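Local coordinates for 70 kDa protein (Xanthomonas sp., PDB 4B2N) that cleaves natural rubber (poly(cis-1,4-isoprene)) processively, acting as an extracellular dioxygenase that carries two covalently bound c-type hemes, at residues Phe296-Phe301 with Lys414-Val419; Val419-Glu424 with Tyr501-Leu506. One frame throughout, in Å; residues are numbered along the deposited sequence.

Interaction 1: residues Phe296-Phe301 with Lys414-Val419; sequences FKTRQF and KGVAAV. With HEC (heme c), chain C.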
# COMPACT_ATOMS: atom_id res chain seq x y z
N PHE A 296 -6.15 10.26 -7.95
CA PHE A 296 -6.17 9.95 -9.38
C PHE A 296 -6.51 8.51 -9.72
O PHE A 296 -6.65 8.09 -10.89
CB PHE A 296 -4.84 10.39 -10.04
CG PHE A 296 -4.66 11.86 -10.01
CD1 PHE A 296 -5.22 12.64 -11.01
CD2 PHE A 296 -3.99 12.47 -8.97
CE1 PHE A 296 -5.09 14.05 -10.97
CE2 PHE A 296 -3.84 13.84 -8.93
CZ PHE A 296 -4.37 14.63 -9.93
N LYS A 297 -6.73 7.74 -8.68
CA LYS A 297 -6.92 6.30 -8.88
C LYS A 297 -8.35 5.91 -8.66
O LYS A 297 -8.87 6.02 -7.54
CB LYS A 297 -5.95 5.54 -7.96
CG LYS A 297 -4.51 5.84 -8.37
CD LYS A 297 -3.46 5.34 -7.37
CE LYS A 297 -3.15 3.85 -7.67
NZ LYS A 297 -2.06 3.38 -6.70
N THR A 298 -9.01 5.47 -9.72
CA THR A 298 -10.39 4.95 -9.62
C THR A 298 -10.52 3.70 -8.80
O THR A 298 -11.63 3.47 -8.22
CB THR A 298 -10.96 4.68 -11.05
OG1 THR A 298 -10.12 3.69 -11.68
CG2 THR A 298 -10.99 5.99 -11.90
N ARG A 299 -9.41 2.96 -8.61
CA ARG A 299 -9.48 1.70 -7.86
C ARG A 299 -8.50 1.69 -6.69
O ARG A 299 -7.55 2.46 -6.67
CB ARG A 299 -9.11 0.47 -8.75
CG ARG A 299 -9.80 0.45 -10.10
CD ARG A 299 -11.32 0.35 -10.00
NE ARG A 299 -11.75 -0.96 -9.48
CZ ARG A 299 -12.98 -1.35 -9.24
NH1 ARG A 299 -14.01 -0.53 -9.42
NH2 ARG A 299 -13.19 -2.61 -8.79
N GLN A 300 -8.69 0.69 -5.84
CA GLN A 300 -7.77 0.38 -4.74
C GLN A 300 -6.99 -0.90 -5.13
O GLN A 300 -7.52 -1.78 -5.81
CB GLN A 300 -8.60 0.08 -3.47
CG GLN A 300 -9.63 1.15 -3.16
CD GLN A 300 -9.15 2.14 -2.12
OE1 GLN A 300 -9.94 2.84 -1.50
NE2 GLN A 300 -7.86 2.29 -2.03
N PHE A 301 -5.77 -1.01 -4.60
CA PHE A 301 -4.98 -2.19 -4.58
C PHE A 301 -4.30 -2.37 -5.91
O PHE A 301 -4.72 -1.81 -6.96
CB PHE A 301 -5.80 -3.40 -4.12
CG PHE A 301 -6.14 -3.40 -2.63
CD1 PHE A 301 -5.26 -2.92 -1.68
CD2 PHE A 301 -7.34 -3.97 -2.19
CE1 PHE A 301 -5.57 -2.97 -0.29
CE2 PHE A 301 -7.65 -4.05 -0.81
CZ PHE A 301 -6.76 -3.54 0.15
N LYS A 414 -7.41 14.43 -16.80
CA LYS A 414 -5.98 14.55 -16.86
C LYS A 414 -5.40 13.82 -15.66
O LYS A 414 -5.85 14.05 -14.52
CB LYS A 414 -5.61 16.01 -16.72
CG LYS A 414 -4.13 16.32 -16.80
CD LYS A 414 -3.94 17.83 -16.95
CE LYS A 414 -4.69 18.55 -15.84
NZ LYS A 414 -3.75 19.58 -15.36
N GLY A 415 -4.41 12.98 -15.90
CA GLY A 415 -3.73 12.27 -14.80
C GLY A 415 -4.46 11.09 -14.12
O GLY A 415 -3.86 10.38 -13.33
N VAL A 416 -5.72 10.84 -14.48
CA VAL A 416 -6.45 9.66 -13.91
C VAL A 416 -5.78 8.34 -14.33
O VAL A 416 -5.45 8.15 -15.51
CB VAL A 416 -7.97 9.63 -14.26
CG1 VAL A 416 -8.63 8.32 -13.84
CG2 VAL A 416 -8.68 10.80 -13.60
N ALA A 417 -5.52 7.48 -13.34
CA ALA A 417 -5.05 6.13 -13.62
C ALA A 417 -6.27 5.18 -13.49
O ALA A 417 -6.73 4.88 -12.36
CB ALA A 417 -3.92 5.75 -12.64
N ALA A 418 -6.83 4.72 -14.61
CA ALA A 418 -7.91 3.74 -14.56
C ALA A 418 -7.73 2.62 -15.56
O ALA A 418 -8.71 2.22 -16.23
CB ALA A 418 -9.26 4.43 -14.77
N VAL A 419 -6.51 2.11 -15.70
CA VAL A 419 -6.28 0.98 -16.55
C VAL A 419 -5.63 -0.11 -15.74
O VAL A 419 -4.56 0.11 -15.23
CB VAL A 419 -5.35 1.39 -17.72
CG1 VAL A 419 -4.93 0.18 -18.58
CG2 VAL A 419 -5.99 2.48 -18.60
FE HEC C . -2.10 0.00 3.35
CHA HEC C . -2.90 -0.60 0.01
CHB HEC C . -4.60 2.48 3.51
CHC HEC C . -1.87 0.19 6.86
CHD HEC C . 0.67 -1.89 3.11
NA HEC C . -3.43 0.73 2.14
C1A HEC C . -3.53 0.50 0.73
C2A HEC C . -4.41 1.43 0.05
C3A HEC C . -4.93 2.33 1.02
C4A HEC C . -4.29 1.89 2.27
CMA HEC C . -5.84 3.52 0.79
CAA HEC C . -4.77 1.51 -1.46
CBA HEC C . -3.60 2.21 -2.14
CGA HEC C . -3.71 2.20 -3.66
O1A HEC C . -4.03 1.14 -4.30
O2A HEC C . -3.39 3.27 -4.18
NB HEC C . -3.10 1.01 4.83
C1B HEC C . -3.98 2.01 4.73
C2B HEC C . -4.45 2.58 5.99
C3B HEC C . -3.68 1.90 6.96
C4B HEC C . -2.83 1.02 6.16
CMB HEC C . -5.50 3.62 6.05
CAB HEC C . -3.72 1.99 8.46
CBB HEC C . -4.95 1.58 9.04
NC HEC C . -0.89 -0.65 4.78
C1C HEC C . -0.86 -0.57 6.16
C2C HEC C . 0.33 -1.22 6.77
C3C HEC C . 1.03 -1.85 5.63
C4C HEC C . 0.26 -1.48 4.45
CMC HEC C . 0.60 -1.26 8.27
CAC HEC C . 2.27 -2.69 5.63
CBC HEC C . 2.41 -3.64 6.65
ND HEC C . -1.30 -1.07 1.82
C1D HEC C . -0.17 -1.78 1.92
C2D HEC C . 0.21 -2.42 0.71
C3D HEC C . -0.84 -2.05 -0.19
C4D HEC C . -1.74 -1.23 0.61
CMD HEC C . 1.39 -3.27 0.37
CAD HEC C . -0.98 -2.57 -1.57
CBD HEC C . -1.60 -3.99 -1.25
CGD HEC C . -1.73 -4.79 -2.52
O1D HEC C . -0.91 -5.70 -2.79
O2D HEC C . -2.64 -4.40 -3.33
O HOH W 1 -6.94 3.03 -10.26

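Interaction 2: residues Val419-Glu424 with Tyr501-Leu506; sequences VVTPIE and YIAPPL. With HEC (heme c), chain D.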
# COMPACT_ATOMS: atom_id res chain seq x y z
N VAL A 419 -6.51 2.11 -15.70
CA VAL A 419 -6.28 0.98 -16.55
C VAL A 419 -5.63 -0.11 -15.74
O VAL A 419 -4.56 0.11 -15.23
CB VAL A 419 -5.35 1.39 -17.72
CG1 VAL A 419 -4.93 0.18 -18.58
CG2 VAL A 419 -5.99 2.48 -18.60
N VAL A 420 -6.27 -1.29 -15.65
CA VAL A 420 -5.62 -2.53 -15.16
C VAL A 420 -5.09 -3.22 -16.43
O VAL A 420 -5.85 -3.58 -17.34
CB VAL A 420 -6.63 -3.39 -14.37
CG1 VAL A 420 -6.05 -4.77 -13.97
CG2 VAL A 420 -7.03 -2.63 -13.10
N THR A 421 -3.77 -3.34 -16.53
CA THR A 421 -3.16 -3.90 -17.76
C THR A 421 -3.20 -5.43 -17.57
O THR A 421 -2.72 -5.96 -16.56
CB THR A 421 -1.71 -3.40 -17.92
OG1 THR A 421 -1.68 -1.97 -18.01
CG2 THR A 421 -1.00 -4.05 -19.10
N PRO A 422 -3.79 -6.17 -18.54
CA PRO A 422 -3.78 -7.61 -18.36
C PRO A 422 -2.38 -8.19 -18.13
O PRO A 422 -1.37 -7.67 -18.68
CB PRO A 422 -4.31 -8.17 -19.71
CG PRO A 422 -4.84 -6.97 -20.47
CD PRO A 422 -4.25 -5.74 -19.89
N ILE A 423 -2.33 -9.23 -17.34
CA ILE A 423 -1.04 -9.84 -16.99
C ILE A 423 -0.24 -10.30 -18.26
O ILE A 423 0.96 -10.36 -18.24
CB ILE A 423 -1.24 -10.94 -15.93
CG1 ILE A 423 0.10 -11.41 -15.32
CG2 ILE A 423 -2.00 -12.16 -16.49
CD1 ILE A 423 0.88 -10.31 -14.58
N GLU A 424 -0.93 -10.67 -19.33
CA GLU A 424 -0.24 -11.21 -20.53
C GLU A 424 0.53 -10.07 -21.19
O GLU A 424 1.46 -10.32 -22.01
CB GLU A 424 -1.28 -11.77 -21.53
CG GLU A 424 -2.00 -12.97 -20.97
CD GLU A 424 -3.23 -12.65 -20.07
OE1 GLU A 424 -3.56 -11.44 -19.75
OE2 GLU A 424 -3.89 -13.67 -19.67
N TYR A 501 -2.48 -5.81 -13.37
CA TYR A 501 -2.08 -4.81 -12.40
C TYR A 501 -2.45 -3.41 -12.90
O TYR A 501 -2.42 -3.13 -14.14
CB TYR A 501 -0.56 -4.93 -12.11
CG TYR A 501 -0.15 -6.24 -11.54
CD1 TYR A 501 -0.62 -6.67 -10.30
CD2 TYR A 501 0.78 -7.05 -12.23
CE1 TYR A 501 -0.24 -7.91 -9.78
CE2 TYR A 501 1.19 -8.27 -11.72
CZ TYR A 501 0.68 -8.69 -10.48
OH TYR A 501 1.08 -9.91 -9.99
N ILE A 502 -2.79 -2.51 -11.97
CA ILE A 502 -3.05 -1.11 -12.29
C ILE A 502 -1.72 -0.46 -12.82
O ILE A 502 -0.63 -0.79 -12.30
CB ILE A 502 -3.56 -0.39 -11.02
CG1 ILE A 502 -4.01 1.03 -11.31
CG2 ILE A 502 -2.47 -0.34 -9.97
CD1 ILE A 502 -5.22 1.05 -12.23
N ALA A 503 -1.80 0.32 -13.91
CA ALA A 503 -0.69 1.22 -14.31
C ALA A 503 -0.81 2.49 -13.39
O ALA A 503 -1.72 3.33 -13.54
CB ALA A 503 -0.73 1.53 -15.82
N PRO A 504 0.04 2.60 -12.37
CA PRO A 504 -0.31 3.66 -11.40
C PRO A 504 0.05 5.07 -11.89
O PRO A 504 0.78 5.18 -12.85
CB PRO A 504 0.57 3.36 -10.19
CG PRO A 504 1.71 2.53 -10.73
CD PRO A 504 1.18 1.77 -11.93
N PRO A 505 -0.48 6.13 -11.25
CA PRO A 505 -0.06 7.51 -11.55
C PRO A 505 1.45 7.66 -11.42
O PRO A 505 2.13 7.10 -10.46
CB PRO A 505 -0.79 8.38 -10.45
CG PRO A 505 -2.00 7.52 -10.04
CD PRO A 505 -1.43 6.10 -10.08
N LEU A 506 2.00 8.42 -12.36
CA LEU A 506 3.43 8.79 -12.32
C LEU A 506 3.70 10.14 -11.69
O LEU A 506 4.85 10.49 -11.50
CB LEU A 506 4.13 8.66 -13.68
CG LEU A 506 3.90 7.33 -14.40
CD1 LEU A 506 4.65 7.29 -15.71
CD2 LEU A 506 4.45 6.19 -13.55
FE HEC D . 4.36 1.54 -17.05
CHA HEC D . 4.65 0.37 -13.81
CHB HEC D . 6.55 4.26 -16.34
CHC HEC D . 4.51 2.42 -20.35
CHD HEC D . 1.52 -0.31 -17.49
NA HEC D . 5.29 2.24 -15.39
C1A HEC D . 5.42 1.54 -14.16
C2A HEC D . 6.33 2.22 -13.25
C3A HEC D . 6.88 3.37 -13.99
C4A HEC D . 6.28 3.30 -15.31
CMA HEC D . 7.85 4.40 -13.45
CAA HEC D . 6.59 1.91 -11.78
CBA HEC D . 5.37 2.64 -11.09
CGA HEC D . 5.29 2.26 -9.61
O1A HEC D . 6.07 1.36 -9.20
O2A HEC D . 4.51 2.83 -8.76
NB HEC D . 5.40 3.10 -18.13
C1B HEC D . 6.20 4.09 -17.75
C2B HEC D . 6.70 4.97 -18.81
C3B HEC D . 6.09 4.38 -20.02
C4B HEC D . 5.33 3.26 -19.48
CMB HEC D . 7.61 6.16 -18.64
CAB HEC D . 6.26 4.80 -21.46
CBB HEC D . 7.55 4.60 -21.96
NC HEC D . 3.18 1.26 -18.57
C1C HEC D . 3.45 1.55 -19.94
C2C HEC D . 2.53 0.93 -20.88
C3C HEC D . 1.65 0.15 -20.05
C4C HEC D . 2.14 0.30 -18.65
CMC HEC D . 2.49 1.08 -22.40
CAC HEC D . 0.53 -0.70 -20.57
CBC HEC D . 0.64 -1.63 -21.53
ND HEC D . 3.27 0.37 -15.88
C1D HEC D . 2.21 -0.37 -16.19
C2D HEC D . 1.65 -1.24 -15.16
C3D HEC D . 2.58 -1.06 -14.07
C4D HEC D . 3.53 -0.09 -14.62
CMD HEC D . 0.44 -2.13 -15.23
CAD HEC D . 2.52 -1.71 -12.71
CBD HEC D . 3.48 -2.91 -12.81
CGD HEC D . 3.59 -3.68 -11.51
O1D HEC D . 3.39 -4.90 -11.45
O2D HEC D . 3.85 -3.00 -10.54
O HOH W 2 -3.88 3.38 -15.13

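Interaction 1: residues Phe296-Phe301 with Lys414-Val419
Phe296 meets the backbone of Lys414-Gly415 and opens a short run of contacts centred on a single beta bridge, Lys297 with Ala417, that joins a heme-binding segment to an irregular loop. Its CG stands beside the backbone N, anti to the carbonyl carbon (chi1 -66°), and the ring lies against the Lys414-Gly415 backbone. Lys414 O comes to the ring edge near its plane, 3.6 Å from CE1, while Gly415 O sits close to CB and CD1. Beyond the ring, Phe296 O accepts a hydrogen bond from Ala417 N (2.8 Å, N-H...O 154°), and the CA-H of Val416 also points at this oxygen, so two adjacent residues of the loop converge on one carbonyl. Lys297 CB leads away from the loop. Its chain is extended apart from one bend at chi3 (85°), which places CE near the propionate of heme 1, and NZ donates to heme O2A at 2.9 Å. Arg294 and Thr286 are among the other residues that bond to this heme. Thr298 CB is directed toward the loop: the side chains of Thr298 and Val416 cross at about a right angle, CG2 3.8 Å from CG1, and Thr298 OG1, itself bonded to Ala65 O, has Ala418 CB against it at 3.3 Å. The bridge does not continue by direct bonding into strand 299-300. Instead one water accepts from Arg299 N and donates to Ala417 O (2.8 Å), linking the two backbones where they diverge. Strand 299-300 then pairs with strand 306-307 in a small antiparallel sheet. The segment ends at the heme, where Phe301 N gives its hydrogen to O1A at 2.8 Å, so both oxygens of one propionate are held from 296-301, and Phe301 CE1 lies 3.6 Å from the meso carbon CHA.

Interaction 2: residues Val419-Glu424 with Tyr501-Leu506
Val420 and Ile502 form a non-hydrogen-bonded antiparallel pair beside the hydrogen-bonded pair Thr421-Tyr501, in a two-stranded ladder whose Thr421 N to Tyr501 O bond (2.8 Å) is returned by Tyr501 N to Thr421 O. A third bond, from Ala503 N to Val419 O (3.1 Å), is nearly straight at 167°. On one side of the sheet Val420 and Ile502 cross at about a right angle, CG2 against CD1 at 4.2 Å, and Ile502 CD1 also presses on Val419 O. Thr421 and Tyr501 occupy the other side, toward heme 2, with Thr421 OG1 3.5 Å from the heme methyl CMD. Ile423 runs alongside Tyr501 and, with chi2 near 62°, sets CD1 3.5 Å from ring atom CE2. That ring stacks on His517, and its OH is hydrogen-bonded to Asp429 O and Met433 N. Ala503 CB packs over the porphyrin face at the meso carbon CHD (3.4 Å). Tyr501 O and Ile502 O come up against the heme carbons CMD and CAD, with Pro504 packed beside them, while Pro504 O bonds to ND1 of the iron ligand His394, as in cytochromes c, and probably fixes the imidazole's rotation.

Overall arrangement
Following the chain from the N terminus, residues 296-301 run onto the first heme, and interaction 1 closes a loop of 112 residues that includes helix 312-319 and the Cys390, Cys393 and His394 attachment site of the second heme. Val419, shared by both contacts, then begins interaction 2, which closes a further 76 residues, including helix 467-481, at strand 500-502. The two loops follow in series and neither nests in nor crosses the other. Their centres are about 9 Å apart and they touch: Ala417 CB packs on Ala503 O, and Lys297 CG on Pro505 CG. Together these two buried, touching contacts connect the surroundings of the two hemes.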